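Local coordinates for alpha,alpha-trehalose-phosphate synthase (UDP-forming) (Burkholderia xenovorans, PDB 5HXA), which is an enzyme of glycosyltransferase family 20 and has the two-domain GT-B fold, at residues G35-L40 with V69-V74; G218-Y223 with L227-Y232. All coordinates share one frame; numbering follows the deposited sequence.

How the contacts relate
Both contacts belong to the same mixed sheet in the N-terminal half of the chain, but they sit toward different edges of it. Contact 1 packs helix 32-43 against strand 69-76, which is next to outermost strand 62-66. Contact 2 pairs strands 219-222 and 225-231, near the other outermost strand, 212-214. Their centres are 26 Å apart and their nearest atoms about 11 Å, so they do not touch. Along the chain contact 1 is complete before contact 2 begins. Together they mark two flanks of one Rossmann-like domain of the GT-B fold. Helix 449-461 passes near segments of both: D38 has a long, weak ion pair with R453, and Y232 packs on W452, though neither touches across its contact.

Contact 1. Residues G35-L40 with V69-V74; sequences GVLDAL and VTYATV
V69 touches both L37 and L40, making most of the strand's contact with the helix. Its side chain forks at CB into two methyls with different partners. CG1 is anti to the backbone N (chi1 -174°). It packs against L40, with CG1 of V69 3.9 Å from CB of L40 and 4.0 Å from CD1 of L40. The other methyl, CG2, reaches both leucines: it lies 4.0 Å from CB of L40 and also 4.0 Å from CD1 of L37. V69 therefore bridges two side chains that lie three residues apart on the helix. The side chains of L40 and V69 run at about a right angle to each other.

L37 makes a second contact with its tip. Its CG is anti to the backbone N (chi1 -176°), and the chain extends until CD1 comes 3.6 Å from OH of Y71. This methyl lies beyond the hydroxyl end of the tyrosine and not over its ring. The long Y71 side chain thus brings the strand to the helix two residues after V69. The contact is apolar packing plus this methyl-hydroxyl approach.

The short axes of the two segments make an angle of 122° and come no closer than 9.6 Å, so side chains alone span the gap. Helix 32-43 lies against the sheet of the N-terminal Rossmann-like domain. V36 and L40 rest on W47 of strand 46-48 and V14 of strand 12-16, while Y71 also touches W47. Strand 69-76 lies between strands 46-48 and 62-66.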
loop_
_atom_site.group_PDB
_atom_site.type_symbol
_atom_site.label_atom_id
_atom_site.label_comp_id
_atom_site.label_asym_id
_atom_site.label_seq_id
_atom_site.Cartn_x
_atom_site.Cartn_y
_atom_site.Cartn_z
ATOM N N GLY A 35 29.382 8.365 -5.534
ATOM C CA GLY A 35 28.509 9.174 -6.362
ATOM C C GLY A 35 28.856 10.649 -6.392
ATOM O O GLY A 35 28.620 11.314 -7.404
ATOM N N VAL A 36 29.423 11.182 -5.309
ATOM C CA VAL A 36 29.601 12.625 -5.174
ATOM C C VAL A 36 31.057 13.059 -5.074
ATOM O O VAL A 36 31.356 14.222 -5.396
ATOM C CB VAL A 36 28.814 13.175 -3.961
ATOM C CG1 VAL A 36 27.328 12.905 -4.102
ATOM C CG2 VAL A 36 29.361 12.600 -2.662
ATOM N N LEU A 37 31.976 12.192 -4.643
ATOM C CA LEU A 37 33.295 12.663 -4.223
ATOM C C LEU A 37 34.072 13.309 -5.371
ATOM O O LEU A 37 34.813 14.275 -5.160
ATOM C CB LEU A 37 34.094 11.511 -3.620
ATOM C CG LEU A 37 35.457 11.918 -3.062
ATOM C CD1 LEU A 37 35.280 12.890 -1.898
ATOM C CD2 LEU A 37 36.271 10.692 -2.651
ATOM N N ASP A 38 33.922 12.785 -6.591
ATOM C CA ASP A 38 34.581 13.393 -7.745
ATOM C C ASP A 38 34.150 14.844 -7.936
ATOM O O ASP A 38 34.977 15.713 -8.239
ATOM C CB ASP A 38 34.277 12.585 -9.005
ATOM C CG ASP A 38 35.486 11.833 -9.525
ATOM O OD1 ASP A 38 36.237 11.259 -8.705
ATOM O OD2 ASP A 38 35.683 11.819 -10.759
ATOM N N ALA A 39 32.858 15.125 -7.774
ATOM C CA ALA A 39 32.378 16.492 -7.941
ATOM C C ALA A 39 32.848 17.386 -6.799
ATOM O O ALA A 39 33.193 18.555 -7.016
ATOM C CB ALA A 39 30.855 16.495 -8.049
ATOM N N LEU A 40 32.876 16.854 -5.574
ATOM C CA LEU A 40 33.457 17.593 -4.457
ATOM C C LEU A 40 34.904 17.957 -4.744
ATOM O O LEU A 40 35.333 19.091 -4.499
ATOM C CB LEU A 40 33.364 16.770 -3.174
ATOM C CG LEU A 40 31.954 16.545 -2.619
ATOM C CD1 LEU A 40 32.008 15.512 -1.497
ATOM C CD2 LEU A 40 31.389 17.865 -2.126
ATOM N N VAL A 69 38.743 18.384 -0.501
ATOM C CA VAL A 69 37.388 18.273 0.022
ATOM C C VAL A 69 37.391 18.625 1.503
ATOM O O VAL A 69 38.265 18.183 2.256
ATOM C CB VAL A 69 36.826 16.857 -0.200
ATOM C CG1 VAL A 69 35.361 16.797 0.211
ATOM C CG2 VAL A 69 37.007 16.442 -1.646
ATOM N N THR A 70 36.405 19.413 1.917
ATOM C CA THR A 70 36.202 19.747 3.318
ATOM C C THR A 70 35.043 18.924 3.863
ATOM O O THR A 70 33.957 18.901 3.271
ATOM C CB THR A 70 35.915 21.240 3.486
ATOM O OG1 THR A 70 37.035 21.998 3.013
ATOM C CG2 THR A 70 35.648 21.583 4.944
ATOM N N TYR A 71 35.280 18.236 4.974
ATOM C CA TYR A 71 34.232 17.518 5.689
ATOM C C TYR A 71 33.842 18.319 6.923
ATOM O O TYR A 71 34.710 18.746 7.690
ATOM C CB TYR A 71 34.696 16.118 6.089
ATOM C CG TYR A 71 34.916 15.194 4.918
ATOM C CD1 TYR A 71 36.108 15.215 4.198
ATOM C CD2 TYR A 71 33.933 14.297 4.530
ATOM C CE1 TYR A 71 36.306 14.366 3.125
ATOM C CE2 TYR A 71 34.122 13.448 3.464
ATOM C CZ TYR A 71 35.302 13.485 2.764
ATOM O OH TYR A 71 35.476 12.632 1.703
ATOM N N ALA A 72 32.542 18.535 7.102
ATOM C CA ALA A 72 32.018 19.291 8.235
ATOM C C ALA A 72 30.909 18.465 8.869
ATOM O O ALA A 72 29.827 18.338 8.290
ATOM C CB ALA A 72 31.502 20.659 7.792
ATOM N N THR A 73 31.170 17.897 10.050
ATOM C CA THR A 73 30.226 16.980 10.679
ATOM C C THR A 73 29.898 17.414 12.102
ATOM O O THR A 73 30.696 18.079 12.770
ATOM C CB THR A 73 30.760 15.544 10.699
ATOM O OG1 THR A 73 32.016 15.510 11.385
ATOM C CG2 THR A 73 30.949 15.036 9.285
ATOM N N VAL A 74 28.706 17.017 12.560
ATOM C CA VAL A 74 28.229 17.309 13.906
ATOM C C VAL A 74 27.638 16.045 14.513
ATOM O O VAL A 74 27.167 15.145 13.812
ATOM C CB VAL A 74 27.169 18.432 13.938
ATOM C CG1 VAL A 74 27.761 19.757 13.525
ATOM C CG2 VAL A 74 26.004 18.072 13.053
#

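Contact 2. Residues G218-Y223 with L227-Y232; sequences GMVHAY and LKVGAY
The flat carbonyl group of L227 has M219 over one face, with CE 3.9 Å from C of L227. CB of V220 lies beyond the oxygen, displaced to the opposite side of the plane from CE. At the oxygen end V220 N donates a 2.8 Å hydrogen bond to L227 O. In M219, chi2 (-61°) turns SD toward the partner strand, 3.8 Å from CB of K228, and chi3 (-70°) swings CE over the L227 carbonyl.

The segments form a beta hairpin at one flank of the mixed sheet. V220 and L227 are an antiparallel hydrogen-bonded pair, and L227 N returns a 3.0 Å bond to V220 O. M219 and K228 form the neighbouring non-hydrogen-bonded pair. V229 N bonds to G218 O at 3.0 Å, nearly straight at the hydrogen (170°).

V220 and L227 point to the face away from M219 and K228. There CG2 of V220 meets CG2 of V229 at 3.7 Å, and CD2 of L227 lies 3.6 Å from O of V220. L227 also touches I191, and V229 touches F193, both on adjacent strand 190-193. H221 stacks on F226, which precedes L227 in strand 225-231.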
loop_
_atom_site.group_PDB
_atom_site.type_symbol
_atom_site.label_atom_id
_atom_site.label_comp_id
_atom_site.label_asym_id
_atom_site.label_seq_id
_atom_site.Cartn_x
_atom_site.Cartn_y
_atom_site.Cartn_z
ATOM N N GLY A 218 9.832 19.648 -17.520
ATOM C CA GLY A 218 9.912 19.128 -16.164
ATOM C C GLY A 218 9.692 20.137 -15.051
ATOM O O GLY A 218 9.850 19.791 -13.871
ATOM N N MET A 219 9.312 21.360 -15.380
ATOM C CA MET A 219 9.114 22.389 -14.372
ATOM C C MET A 219 7.756 22.221 -13.698
ATOM O O MET A 219 6.796 21.739 -14.305
ATOM C CB MET A 219 9.224 23.778 -15.007
ATOM C CG MET A 219 10.598 24.079 -15.608
ATOM S SD MET A 219 11.948 24.057 -14.410
ATOM C CE MET A 219 11.602 25.530 -13.453
ATOM N N VAL A 220 7.693 22.622 -12.425
ATOM C CA VAL A 220 6.487 22.566 -11.608
ATOM C C VAL A 220 6.333 23.907 -10.905
ATOM O O VAL A 220 7.318 24.471 -10.418
ATOM C CB VAL A 220 6.559 21.427 -10.570
ATOM C CG1 VAL A 220 5.407 21.543 -9.561
ATOM C CG2 VAL A 220 6.556 20.079 -11.261
ATOM N N HIS A 221 5.100 24.414 -10.849
ATOM C CA HIS A 221 4.764 25.636 -10.126
ATOM C C HIS A 221 3.894 25.237 -8.945
ATOM O O HIS A 221 2.734 24.859 -9.129
ATOM C CB HIS A 221 4.029 26.617 -11.033
ATOM C CG HIS A 221 3.775 27.952 -10.402
ATOM N ND1 HIS A 221 3.044 28.941 -11.025
ATOM C CD2 HIS A 221 4.180 28.471 -9.218
ATOM C CE1 HIS A 221 3.003 30.011 -10.247
ATOM N NE2 HIS A 221 3.680 29.749 -9.141
ATOM N N ALA A 222 4.440 25.319 -7.736
ATOM C CA ALA A 222 3.680 24.896 -6.566
ATOM C C ALA A 222 4.118 25.702 -5.354
ATOM O O ALA A 222 5.303 26.013 -5.208
ATOM C CB ALA A 222 3.861 23.394 -6.308
ATOM N N TYR A 223 3.154 26.043 -4.495
ATOM C CA TYR A 223 3.430 26.765 -3.251
ATOM C C TYR A 223 4.226 28.043 -3.517
ATOM O O TYR A 223 5.192 28.360 -2.810
ATOM C CB TYR A 223 4.159 25.870 -2.242
ATOM C CG TYR A 223 3.540 24.493 -2.069
ATOM C CD1 TYR A 223 2.463 24.296 -1.213
ATOM C CD2 TYR A 223 4.037 23.397 -2.761
ATOM C CE1 TYR A 223 1.896 23.024 -1.057
ATOM C CE2 TYR A 223 3.479 22.130 -2.611
ATOM C CZ TYR A 223 2.408 21.956 -1.755
ATOM O OH TYR A 223 1.849 20.705 -1.598
ATOM N N LEU A 227 10.124 24.945 -9.635
ATOM C CA LEU A 227 11.202 23.991 -9.398
ATOM C C LEU A 227 11.203 22.990 -10.543
ATOM O O LEU A 227 10.188 22.793 -11.219
ATOM C CB LEU A 227 11.047 23.260 -8.053
ATOM C CG LEU A 227 9.781 22.434 -7.805
ATOM C CD1 LEU A 227 10.061 21.286 -6.839
ATOM C CD2 LEU A 227 8.623 23.289 -7.256
ATOM N N LYS A 228 12.355 22.354 -10.752
ATOM C CA LYS A 228 12.478 21.278 -11.731
ATOM C C LYS A 228 12.381 19.943 -11.008
ATOM O O LYS A 228 13.019 19.749 -9.968
ATOM C CB LYS A 228 13.798 21.366 -12.506
ATOM C CG LYS A 228 13.899 20.331 -13.639
ATOM C CD LYS A 228 15.073 20.615 -14.543
ATOM C CE LYS A 228 15.185 19.587 -15.663
ATOM N NZ LYS A 228 14.010 19.617 -16.565
ATOM N N VAL A 229 11.573 19.032 -11.543
ATOM C CA VAL A 229 11.370 17.717 -10.944
ATOM C C VAL A 229 11.686 16.672 -12.004
ATOM O O VAL A 229 11.129 16.717 -13.105
ATOM C CB VAL A 229 9.930 17.547 -10.409
ATOM C CG1 VAL A 229 9.785 16.241 -9.635
ATOM C CG2 VAL A 229 9.547 18.731 -9.505
ATOM N N GLY A 230 12.593 15.740 -11.689
ATOM C CA GLY A 230 13.001 14.769 -12.687
ATOM C C GLY A 230 13.331 13.410 -12.101
ATOM O O GLY A 230 13.451 13.238 -10.887
ATOM N N ALA A 231 13.465 12.436 -12.999
ATOM C CA ALA A 231 13.981 11.113 -12.667
ATOM C C ALA A 231 15.449 11.043 -13.066
ATOM O O ALA A 231 15.798 11.338 -14.212
ATOM C CB ALA A 231 13.194 10.011 -13.386
ATOM N N TYR A 232 16.305 10.644 -12.132
ATOM C CA TYR A 232 17.729 10.457 -12.415
ATOM C C TYR A 232 18.130 9.121 -11.808
ATOM O O TYR A 232 18.617 9.068 -10.671
ATOM C CB TYR A 232 18.584 11.586 -11.842
ATOM C CG TYR A 232 18.108 13.002 -12.113
ATOM C CD1 TYR A 232 17.043 13.553 -11.402
ATOM C CD2 TYR A 232 18.762 13.812 -13.045
ATOM C CE1 TYR A 232 16.615 14.863 -11.637
ATOM C CE2 TYR A 232 18.353 15.127 -13.275
ATOM C CZ TYR A 232 17.280 15.646 -12.564
ATOM O OH TYR A 232 16.877 16.948 -12.790
#